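Local coordinates for protein aggregative adherence fimbrial subunit AggA (Escherichia coli O104:H4 str. C227-11, PDB 4PH8) that builds aggregative adherence fimbriae type I as their major subunit, through which the bacterium probably recognises host fibronectin, at residues 41-44 with 45-48; 88-91 with 92-95. All coordinates share one frame; numbering follows the deposited sequence.

Contact 1: 41-44 with 45-48; sequences TTSD and QCIK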
ATOM      1  N   THR A  41      -8.310   5.686   0.247  1.00 11.00           N
ATOM      2  CA  THR A  41      -9.709   6.010   0.468  1.00 11.19           C
ATOM      3  C   THR A  41     -10.336   6.312  -0.879  1.00 11.58           C
ATOM      4  O   THR A  41      -9.686   6.206  -1.930  1.00 11.52           O
ATOM      5  CB  THR A  41      -9.870   7.180   1.472  1.00 11.62           C
ATOM      6  OG1 THR A  41     -11.244   7.284   1.904  1.00 11.30           O
ATOM      7  CG2 THR A  41      -9.385   8.489   0.882  1.00 13.15           C
ATOM      8  N   THR A  42     -11.614   6.654  -0.845  1.00 10.57           N
ATOM      9  CA  THR A  42     -12.310   7.087  -2.034  1.00 11.42           C
ATOM     10  C   THR A  42     -13.362   8.127  -1.609  1.00 12.97           C
ATOM     11  O   THR A  42     -13.388   8.536  -0.450  1.00 14.25           O
ATOM     12  CB  THR A  42     -12.917   5.868  -2.784  1.00 11.12           C
ATOM     13  OG1 THR A  42     -13.530   6.306  -3.998  1.00 12.58           O
ATOM     14  CG2 THR A  42     -13.956   5.177  -1.919  1.00 11.82           C
ATOM     15  N   SER A  43     -14.225   8.546  -2.533  1.00 14.27           N
ATOM     16  CA  SER A  43     -15.190   9.625  -2.250  1.00 14.77           C
ATOM     17  C   SER A  43     -16.300   9.185  -1.284  1.00 14.99           C
ATOM     18  O   SER A  43     -16.606   7.988  -1.148  1.00 15.04           O
ATOM     19  CB  SER A  43     -15.817  10.128  -3.542  1.00 14.62           C
ATOM     20  OG  SER A  43     -16.648   9.105  -4.078  1.00 14.95           O
ATOM     21  N   ASP A  44     -16.927  10.156  -0.632  1.00 16.02           N
ATOM     22  CA  ASP A  44     -18.040   9.846   0.272  1.00 17.18           C
ATOM     23  C   ASP A  44     -19.166   9.117  -0.468  1.00 15.34           C
ATOM     24  O   ASP A  44     -19.723   8.171   0.053  1.00 16.12           O
ATOM     25  CB  ASP A  44     -18.587  11.107   0.921  1.00 20.35           C
ATOM     26  CG  ASP A  44     -17.661  11.670   1.992  1.00 23.31           C
ATOM     27  OD1 ASP A  44     -16.685  10.998   2.410  1.00 23.70           O
ATOM     28  OD2 ASP A  44     -17.919  12.801   2.435  1.00 29.10           O
ATOM     29  N   GLN A  45     -19.469   9.531  -1.692  1.00 15.94           N
ATOM     30  CA  GLN A  45     -20.511   8.846  -2.461  1.00 17.68           C
ATOM     31  C   GLN A  45     -20.139   7.404  -2.771  1.00 15.87           C
ATOM     32  O   GLN A  45     -20.975   6.514  -2.674  1.00 16.80           O
ATOM     33  CB  GLN A  45     -20.866   9.613  -3.732  1.00 21.34           C
ATOM     34  CG  GLN A  45     -21.693  10.864  -3.464  1.00 24.85           C
ATOM     35  CD  GLN A  45     -22.914  10.601  -2.590  1.00 28.11           C
ATOM     36  OE1 GLN A  45     -22.916  10.927  -1.400  1.00 33.63           O
ATOM     37  NE2 GLN A  45     -23.949  10.003  -3.169  1.00 26.51           N
ATOM     38  N   CYS A  46     -18.878   7.153  -3.088  1.00 15.26           N
ATOM     39  CA  CYS A  46     -18.440   5.784  -3.344  1.00 14.11           C
ATOM     40  C   CYS A  46     -18.457   4.906  -2.094  1.00 14.55           C
ATOM     41  O   CYS A  46     -18.736   3.704  -2.186  1.00 15.04           O
ATOM     42  CB  CYS A  46     -17.068   5.770  -3.992  1.00 15.15           C
ATOM     43  SG  CYS A  46     -17.193   6.308  -5.691  1.00 18.42           S
ATOM     44  N   ILE A  47     -18.197   5.508  -0.939  1.00 14.96           N
ATOM     45  CA  ILE A  47     -18.289   4.779   0.323  1.00 15.39           C
ATOM     46  C   ILE A  47     -19.749   4.408   0.602  1.00 16.65           C
ATOM     47  O   ILE A  47     -20.051   3.287   0.999  1.00 19.07           O
ATOM     48  CB  ILE A  47     -17.646   5.575   1.482  1.00 14.94           C
ATOM     49  CG1 ILE A  47     -16.140   5.648   1.236  1.00 14.08           C
ATOM     50  CG2 ILE A  47     -17.904   4.895   2.805  1.00 15.39           C
ATOM     51  CD1 ILE A  47     -15.401   6.603   2.134  1.00 14.86           C
ATOM     52  N   LYS A  48     -20.652   5.338   0.352  1.00 15.85           N
ATOM     53  CA  LYS A  48     -22.068   5.066   0.537  1.00 18.13           C
ATOM     54  C   LYS A  48     -22.525   3.950  -0.393  1.00 18.67           C
ATOM     55  O   LYS A  48     -23.408   3.177  -0.056  1.00 20.55           O
ATOM     56  CB  LYS A  48     -22.889   6.313   0.269  1.00 22.36           C
ATOM     57  CG  LYS A  48     -22.739   7.398   1.315  1.00 24.97           C
ATOM     58  CD  LYS A  48     -23.851   8.403   1.117  1.00 30.81           C
ATOM     59  CE  LYS A  48     -23.452   9.817   1.447  1.00 32.68           C
ATOM     60  NZ  LYS A  48     -24.466  10.743   0.865  1.00 33.96           N
TER
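A serine N-cap joins Ser-43 to Cys-46 where the chain leaves strand 34-41 and turns into the short helix 44-49, at the Cys-14 to Cys-46 disulfide of the β-sandwich subunit. Ser-43 OG accepts the amide of Cys-46 N at 3.1 Å, with an N-H...O angle of 156°. Its chi1 of 68° sets OG between the backbone N and the carbonyl carbon of its own residue, turned back over the first helical turn. The same oxygen lies 3.3 Å from Cys-46 SG, the sulfur that is bonded to Cys-14. Backbone bonds then start the helix: Ile-47 N gives to Ser-43 O at 3.0 Å, and Lys-48 N to Asp-44 O at 3.0 Å.

Thr-42 lies against the inner side of the turn by both branches. OG1 comes within 3.6 Å of Cys-46 CB while bonding to Pro-15 O, and methyl CG2 meets Ile-47 CG1 at 3.9 Å, the two side chains passing alongside with their ends running opposite ways. Ile-47 CG1 comes within 3.4 Å of Ser-43 O, and CD1 lies about equally far from Ser-43 O and Thr-42 O. On the outer side, Lys-48 NZ reaches back to Gln-45 OE1 at 2.8 Å, in the carbonyl plane on a lone pair, while Asp-44 OD1 forms a salt bridge with Lys-106.

Ser-43 thus ties off an amide at the helix start, where a negative charge such as that of Asp-44 is probably favoured, and Thr-42 and Ile-47 pack the same turn beside the bridge.

Contact 2: 88-91 with 92-95; sequences FVNQ and GTDA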
ATOM      1  N   PHE A  88      -6.456  -9.553   4.412  1.00 15.57           N
ATOM      2  CA  PHE A  88      -5.584 -10.082   3.375  1.00 16.98           C
ATOM      3  C   PHE A  88      -6.377 -11.058   2.522  1.00 17.28           C
ATOM      4  O   PHE A  88      -7.247 -11.756   3.029  1.00 20.49           O
ATOM      5  CB  PHE A  88      -4.430 -10.846   4.007  1.00 18.28           C
ATOM      6  CG  PHE A  88      -3.528 -10.002   4.840  1.00 16.72           C
ATOM      7  CD1 PHE A  88      -2.644  -9.121   4.241  1.00 15.77           C
ATOM      8  CD2 PHE A  88      -3.569 -10.073   6.217  1.00 15.65           C
ATOM      9  CE1 PHE A  88      -1.808  -8.343   5.004  1.00 16.92           C
ATOM     10  CE2 PHE A  88      -2.732  -9.288   6.992  1.00 15.98           C
ATOM     11  CZ  PHE A  88      -1.847  -8.432   6.383  1.00 16.31           C
ATOM     12  N   VAL A  89      -6.056 -11.088   1.237  1.00 15.01           N
ATOM     13  CA  VAL A  89      -6.633 -12.040   0.295  1.00 20.82           C
ATOM     14  C   VAL A  89      -6.416 -13.478   0.780  1.00 23.69           C
ATOM     15  O   VAL A  89      -5.329 -13.841   1.262  1.00 24.05           O
ATOM     16  CB  VAL A  89      -6.026 -11.833  -1.107  1.00 22.62           C
ATOM     17  CG1 VAL A  89      -6.357 -13.004  -2.029  1.00 27.64           C
ATOM     18  CG2 VAL A  89      -6.540 -10.545  -1.716  1.00 22.88           C
ATOM     19  N   ASN A  90      -7.481 -14.266   0.685  1.00 26.23           N
ATOM     20  CA  ASN A  90      -7.447 -15.705   0.965  1.00 29.69           C
ATOM     21  C   ASN A  90      -6.927 -16.067   2.365  1.00 30.48           C
ATOM     22  O   ASN A  90      -6.028 -16.919   2.528  1.00 34.37           O
ATOM     23  CB  ASN A  90      -6.645 -16.421  -0.130  1.00 36.24           C
ATOM     24  CG  ASN A  90      -6.893 -17.923  -0.158  1.00 43.57           C
ATOM     25  OD1 ASN A  90      -5.950 -18.718  -0.161  1.00 49.77           O
ATOM     26  ND2 ASN A  90      -8.165 -18.320  -0.174  1.00 52.13           N
ATOM     27  N   GLN A  91      -7.502 -15.399   3.365  1.00 29.49           N
ATOM     28  CA  GLN A  91      -7.159 -15.609   4.784  1.00 29.10           C
ATOM     29  C   GLN A  91      -5.661 -15.499   5.100  1.00 28.79           C
ATOM     30  O   GLN A  91      -5.187 -16.062   6.093  1.00 32.82           O
ATOM     31  CB  GLN A  91      -7.715 -16.950   5.280  1.00 38.09           C
ATOM     32  CG  GLN A  91      -9.231 -17.074   5.143  1.00 40.34           C
ATOM     33  CD  GLN A  91      -9.850 -18.222   5.941  1.00 49.52           C
ATOM     34  OE1 GLN A  91     -11.071 -18.289   6.070  1.00 60.36           O
ATOM     35  NE2 GLN A  91      -9.022 -19.128   6.472  1.00 56.15           N
ATOM     36  N   GLY A  92      -4.925 -14.754   4.279  1.00 26.15           N
ATOM     37  CA  GLY A  92      -3.517 -14.505   4.529  1.00 27.45           C
ATOM     38  C   GLY A  92      -2.518 -15.363   3.776  1.00 27.61           C
ATOM     39  O   GLY A  92      -1.330 -15.309   4.071  1.00 31.48           O
ATOM     40  N   THR A  93      -2.968 -16.153   2.807  1.00 30.92           N
ATOM     41  CA  THR A  93      -2.030 -16.872   1.947  1.00 34.05           C
ATOM     42  C   THR A  93      -1.376 -15.912   0.950  1.00 29.47           C
ATOM     43  O   THR A  93      -0.304 -16.200   0.428  1.00 38.43           O
ATOM     44  CB  THR A  93      -2.704 -18.053   1.217  1.00 36.77           C
ATOM     45  OG1 THR A  93      -3.837 -17.586   0.480  1.00 39.85           O
ATOM     46  CG2 THR A  93      -3.167 -19.097   2.215  1.00 33.43           C
ATOM     47  N   ASP A  94      -2.017 -14.764   0.716  1.00 24.86           N
ATOM     48  CA  ASP A  94      -1.457 -13.691  -0.106  1.00 26.50           C
ATOM     49  C   ASP A  94      -1.484 -12.367   0.672  1.00 25.54           C
ATOM     50  O   ASP A  94      -2.339 -12.174   1.541  1.00 29.53           O
ATOM     51  CB  ASP A  94      -2.257 -13.546  -1.392  1.00 27.81           C
ATOM     52  CG  ASP A  94      -1.527 -12.732  -2.425  1.00 30.91           C
ATOM     53  OD1 ASP A  94      -0.586 -13.292  -3.055  1.00 34.64           O
ATOM     54  OD2 ASP A  94      -1.881 -11.546  -2.589  1.00 27.58           O
ATOM     55  N   ALA A  95      -0.556 -11.465   0.359  1.00 20.01           N
ATOM     56  CA  ALA A  95      -0.439 -10.198   1.100  1.00 18.55           C
ATOM     57  C   ALA A  95      -1.247  -9.051   0.494  1.00 18.46           C
ATOM     58  O   ALA A  95      -1.249  -7.958   1.049  1.00 15.22           O
ATOM     59  CB  ALA A  95       1.016  -9.784   1.236  1.00 20.75           C
TER
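Phe-88 lies along the returning chain of a tight loop, touching Gly-92 and Asp-94 through CB and Ala-95 through the ring edge. Its CB rests 3.8 Å from Gly-92 CA and 3.5 Å from Asp-94 O; CG passes the same oxygen at a longer distance. Beyond it, CD1 meets Ala-95 O near the ring plane at 3.7 Å, and CE1 follows slightly farther off. Elsewhere the side chain touches Ile-82 of strand 75-82.

The loop joins strands 87-88 and 97-100 through two overlapping type I′ β-turns: Asn-90, Gln-91 and Gly-92 all have positive phi. Gly-92, at phi 99°, has no CB to press on Gln-91 O. Gly-92 N bonds to Val-89 O at 3.2 Å and Thr-93 N to Asn-90 O at 3.2 Å. Asp-94 N adds a weak bond to Val-89 O at 3.5 Å.

Across the tip, Thr-93 OG1 donates a hydrogen bond to Asn-90 OD1, a very short pair at 2.5 Å whose exact length is doubtful. Thr-93 chi1 of 56° makes OG1 face Asn-90, whose CG stands anti to the backbone N (chi1 -163°). Val-89 CB lies alongside Asp-94 CB at 4.1 Å, while Asp-94 OD2 takes Asn-62 ND2 and Lys-96 N.

Polar bonds therefore shape the exposed end of the loop, and the aromatic edge, with its slightly positive hydrogens, suits the carbonyl oxygen of Ala-95 at the base.

Overall arrangement
Both contacts are local turns beside the β-sandwich, and they share no strand or helix. Their centres are about 24 Å apart, their nearest atoms about 15 Å, and contact 1 is complete before contact 2 begins in the chain. Contact 1 is partly buried: a right-handed helical turn, hydrophobic and disulfide-linked within, charged without. Contact 2 is a surface loop between two short strands, curled the left-handed way, held by bonds within the loop and by others to its neighbours, among them Asn-62 and Lys-96. The settings differ accordingly: a side-chain cap at a helix start beside a disulfide in 41-48, backbone turn bonds with a polar side-chain pair on the surface in 88-95.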